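Local structure of Rev protein (Borrelia burgdorferi, 5EQZ) at residues A[10-13]-A[14-17]; A[100-103]-A[104-108]. The protein is of unknown function but is a plasmid-encoded, mainly helical member of the Borrelia Rev family with a predicted coiled-coil region. One frame throughout, in Å; residues are numbered along the deposited sequence.

Contacts 1 and 2 are both local, each made along a single helix, and they lie on opposite sides of the chain's centre. Contact 1 is on the first turns of helix 10-24, its centre about 25 Å from the chain's centre; contact 2 lies on helix 95-107, its centre about 14 Å from it. Their own centres are 38 Å apart and their nearest atoms about 24 Å apart, so neither touches the other. What relates them is helix 55-88, the longest of the chain: residues of 10-17 pack on Leu57, Lys60 and Leu61 near its start, while residues of 100-108 reach Ala78, Ala82, Thr85 and Ile86 toward its end. Each contact also carries one lysine-glutamate salt bridge.

Contact 1 (A[10-13]-A[14-17]); sequences VEEK and KEID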
loop_
_atom_site.group_PDB
_atom_site.type_symbol
_atom_site.label_atom_id
_atom_site.label_comp_id
_atom_site.label_asym_id
_atom_site.label_seq_id
_atom_site.Cartn_x
_atom_site.Cartn_y
_atom_site.Cartn_z
ATOM N N VAL A 10 -25.996 14.192 8.540
ATOM C CA VAL A 10 -25.288 14.831 7.431
ATOM C C VAL A 10 -23.793 14.916 7.720
ATOM O O VAL A 10 -22.951 14.617 6.859
ATOM C CB VAL A 10 -25.883 16.223 7.151
ATOM C CG1 VAL A 10 -25.017 16.973 6.145
ATOM C CG2 VAL A 10 -27.311 16.096 6.646
ATOM N N GLU A 11 -23.432 15.335 8.938
ATOM C CA GLU A 11 -22.011 15.540 9.216
ATOM C C GLU A 11 -21.264 14.214 9.246
ATOM O O GLU A 11 -20.125 14.125 8.766
ATOM C CB GLU A 11 -21.819 16.315 10.519
ATOM C CG GLU A 11 -22.200 17.791 10.378
ATOM C CD GLU A 11 -21.665 18.421 9.085
ATOM O OE1 GLU A 11 -20.422 18.465 8.912
ATOM O OE2 GLU A 11 -22.489 18.856 8.240
ATOM N N GLU A 12 -21.906 13.167 9.764
ATOM C CA GLU A 12 -21.297 11.844 9.754
ATOM C C GLU A 12 -21.140 11.317 8.333
ATOM O O GLU A 12 -20.125 10.691 8.008
ATOM C CB GLU A 12 -22.139 10.877 10.587
ATOM C CG GLU A 12 -22.162 11.175 12.089
ATOM C CD GLU A 12 -23.170 12.249 12.486
ATOM O OE1 GLU A 12 -23.888 12.775 11.604
ATOM O OE2 GLU A 12 -23.250 12.567 13.695
ATOM N N LYS A 13 -22.146 11.530 7.479
ATOM C CA LYS A 13 -22.023 11.097 6.092
ATOM C C LYS A 13 -20.921 11.849 5.367
ATOM O O LYS A 13 -20.244 11.265 4.515
ATOM C CB LYS A 13 -23.350 11.268 5.359
ATOM C CG LYS A 13 -24.427 10.292 5.839
ATOM C CD LYS A 13 -25.776 10.638 5.279
ATOM C CE LYS A 13 -26.807 9.568 5.630
ATOM N NZ LYS A 13 -28.175 9.958 5.187
ATOM N N LYS A 14 -20.730 13.134 5.679
ATOM C CA LYS A 14 -19.621 13.874 5.074
ATOM C C LYS A 14 -18.275 13.322 5.524
ATOM O O LYS A 14 -17.333 13.230 4.718
ATOM C CB LYS A 14 -19.736 15.364 5.400
ATOM C CG LYS A 14 -20.904 16.058 4.737
ATOM C CD LYS A 14 -20.845 17.559 5.006
ATOM C CE LYS A 14 -22.069 18.232 4.450
ATOM N NZ LYS A 14 -22.313 19.568 5.040
ATOM N N GLU A 15 -18.172 12.927 6.796
ATOM C CA GLU A 15 -16.940 12.313 7.283
ATOM C C GLU A 15 -16.607 11.065 6.486
ATOM O O GLU A 15 -15.468 10.877 6.044
ATOM C CB GLU A 15 -17.062 11.960 8.763
ATOM C CG GLU A 15 -17.229 13.133 9.698
ATOM C CD GLU A 15 -17.211 12.700 11.155
ATOM O OE1 GLU A 15 -18.219 12.133 11.638
ATOM O OE2 GLU A 15 -16.171 12.909 11.814
ATOM N N ILE A 16 -17.597 10.201 6.294
ATOM C CA ILE A 16 -17.386 8.967 5.550
ATOM C C ILE A 16 -16.989 9.279 4.115
ATOM O O ILE A 16 -16.034 8.695 3.586
ATOM C CB ILE A 16 -18.642 8.079 5.610
ATOM C CG1 ILE A 16 -18.953 7.691 7.057
ATOM C CG2 ILE A 16 -18.466 6.828 4.747
ATOM C CD1 ILE A 16 -20.315 7.073 7.209
ATOM N N ASP A 17 -17.699 10.217 3.472
ATOM C CA ASP A 17 -17.422 10.552 2.073
ATOM C C ASP A 17 -15.981 11.001 1.887
ATOM O O ASP A 17 -15.306 10.579 0.945
ATOM C CB ASP A 17 -18.336 11.676 1.585
ATOM C CG ASP A 17 -19.784 11.257 1.416
ATOM O OD1 ASP A 17 -20.114 10.050 1.444
ATOM O OD2 ASP A 17 -20.595 12.180 1.229
#
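The carboxylate of Glu11 meets the ammonium of Lys14 at OE2, on the syn lone pair, the side facing its other oxygen; this i to i+3 salt bridge along the exposed side of one helix is 3.3 Å from NZ to OE2. A bend at chi2 (-44°) brings the end of Glu11 back toward Lys14, whose own chain runs extended beyond CG. From another side Val10 lies alongside the same lysine, pointing the same way, with its CG1 3.6 Å from Lys14 CE. The carboxylates of Glu12 and Glu15 are turned 70° from one another; Glu12 OE2 and Glu15 OE1 stay 5.5 Å apart, a spacing at which like charges would probably still repel weakly. Beneath these side chains the helix is regular: each of the four N-H groups from Lys14 to Asp17 bonds to the carbonyl four residues earlier, as in Asp17 N to Lys13 O at 2.9 Å. Lys13 and Asp17 turn their polar ends elsewhere: Lys13 NZ to the carbonyl of tag residue His8, Asp17 OD1 to Lys60 in a salt bridge. Ile16, the buried residue here, packs on Lys60 and Leu61 of helix 55-88 and on Leu49 in a loop, while Glu12 touches Leu57.

Contact 2 (A[100-103]-A[104-108]); sequences KIWS and EAKLV
Lys100 and Glu104, one helical turn apart, are joined by a salt bridge of 3.0 Å between Lys100 NZ and Glu104 OE1. Both chains bend at chi2, Lys100 at 52° and Glu104 at -70°, and these two bends fold the ends toward each other. The ammonium reaches OE1 from its anti side, away from the second oxygen. Glu104 CG sits 3.2 Å from Lys100 O, the carbonyl that accepts the Glu104 N-H. This i to i+4 pairing belongs to the C-terminal part of helix 95-107, where Leu107 N bonds to Ser103 O at 3.0 Å and Val108 N bonds to Ala105 O, three residues back. A chi1 of 74° sets Ser103 OG between its backbone N and carbonyl carbon, 3.2 Å from Lys100 O, a bond left unsettled by a second acceptor within reach. On another side, Trp102 and Lys106 both hold CG anti to their backbone N and run side by side. The lysine, extended to its end, brings CD obliquely to the ring, 3.7 Å from Trp102 CZ2. The indole also touches Met126 of helix 122-142 and Leu114 in a loop. Ile101 packs on Met126 and Ala130, whereas Glu104 leans on Thr85 and Ile86 of helix 55-88.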
loop_
_atom_site.group_PDB
_atom_site.type_symbol
_atom_site.label_atom_id
_atom_site.label_comp_id
_atom_site.label_asym_id
_atom_site.label_seq_id
_atom_site.Cartn_x
_atom_site.Cartn_y
_atom_site.Cartn_z
ATOM N N LYS A 100 16.269 -2.698 -13.580
ATOM C CA LYS A 100 15.046 -3.462 -13.337
ATOM C C LYS A 100 14.731 -3.549 -11.844
ATOM O O LYS A 100 13.586 -3.336 -11.435
ATOM C CB LYS A 100 15.185 -4.860 -13.936
ATOM C CG LYS A 100 13.886 -5.650 -14.008
ATOM C CD LYS A 100 12.798 -4.865 -14.690
ATOM C CE LYS A 100 11.614 -5.753 -15.006
ATOM N NZ LYS A 100 10.449 -4.939 -15.447
ATOM N N ILE A 101 15.733 -3.847 -11.007
ATOM C CA ILE A 101 15.522 -3.865 -9.557
ATOM C C ILE A 101 15.029 -2.506 -9.086
ATOM O O ILE A 101 14.062 -2.397 -8.319
ATOM C CB ILE A 101 16.820 -4.259 -8.824
ATOM C CG1 ILE A 101 17.260 -5.667 -9.216
ATOM C CG2 ILE A 101 16.625 -4.138 -7.294
ATOM C CD1 ILE A 101 18.675 -6.003 -8.785
ATOM N N TRP A 102 15.697 -1.448 -9.540
ATOM C CA TRP A 102 15.322 -0.092 -9.161
ATOM C C TRP A 102 13.879 0.216 -9.557
ATOM O O TRP A 102 13.096 0.740 -8.750
ATOM C CB TRP A 102 16.298 0.889 -9.807
ATOM C CG TRP A 102 15.904 2.300 -9.652
ATOM C CD1 TRP A 102 16.130 3.107 -8.571
ATOM C CD2 TRP A 102 15.204 3.095 -10.612
ATOM N NE1 TRP A 102 15.614 4.361 -8.805
ATOM C CE2 TRP A 102 15.040 4.379 -10.050
ATOM C CE3 TRP A 102 14.696 2.846 -11.895
ATOM C CZ2 TRP A 102 14.385 5.412 -10.728
ATOM C CZ3 TRP A 102 14.052 3.869 -12.563
ATOM C CH2 TRP A 102 13.902 5.135 -11.982
ATOM N N SER A 103 13.501 -0.112 -10.793
ATOM C CA SER A 103 12.179 0.275 -11.277
ATOM C C SER A 103 11.078 -0.570 -10.641
ATOM O O SER A 103 9.980 -0.062 -10.376
ATOM C CB SER A 103 12.118 0.173 -12.797
ATOM O OG SER A 103 12.054 -1.177 -13.204
ATOM N N GLU A 104 11.346 -1.860 -10.394
ATOM C CA GLU A 104 10.354 -2.711 -9.732
ATOM C C GLU A 104 10.078 -2.223 -8.318
ATOM O O GLU A 104 8.923 -2.210 -7.858
ATOM C CB GLU A 104 10.842 -4.160 -9.700
ATOM C CG GLU A 104 10.798 -4.884 -11.032
ATOM C CD GLU A 104 9.392 -5.179 -11.504
ATOM O OE1 GLU A 104 9.137 -5.043 -12.715
ATOM O OE2 GLU A 104 8.536 -5.540 -10.667
ATOM N N ALA A 105 11.128 -1.833 -7.602
ATOM C CA ALA A 105 10.929 -1.273 -6.275
ATOM C C ALA A 105 10.162 0.036 -6.357
ATOM O O ALA A 105 9.230 0.269 -5.573
ATOM C CB ALA A 105 12.276 -1.074 -5.578
ATOM N N LYS A 106 10.535 0.902 -7.306
ATOM C CA LYS A 106 9.896 2.211 -7.417
ATOM C C LYS A 106 8.403 2.070 -7.678
ATOM O O LYS A 106 7.594 2.832 -7.125
ATOM C CB LYS A 106 10.573 3.028 -8.520
ATOM C CG LYS A 106 9.934 4.369 -8.785
ATOM C CD LYS A 106 10.830 5.270 -9.635
ATOM C CE LYS A 106 10.056 6.490 -10.137
ATOM N NZ LYS A 106 10.719 7.151 -11.300
ATOM N N LEU A 107 8.013 1.081 -8.493
ATOM C CA LEU A 107 6.596 0.862 -8.791
ATOM C C LEU A 107 5.764 0.551 -7.549
ATOM O O LEU A 107 4.550 0.803 -7.553
ATOM C CB LEU A 107 6.444 -0.273 -9.809
ATOM C CG LEU A 107 6.807 0.112 -11.248
ATOM C CD1 LEU A 107 6.694 -1.092 -12.176
ATOM C CD2 LEU A 107 5.933 1.263 -11.738
ATOM N N VAL A 108 6.357 0.001 -6.497
ATOM C CA VAL A 108 5.594 -0.280 -5.282
ATOM C C VAL A 108 5.975 0.671 -4.147
ATOM O O VAL A 108 5.789 0.342 -2.972
ATOM C CB VAL A 108 5.701 -1.755 -4.858
ATOM C CG1 VAL A 108 4.994 -2.642 -5.889
ATOM C CG2 VAL A 108 7.162 -2.206 -4.665
#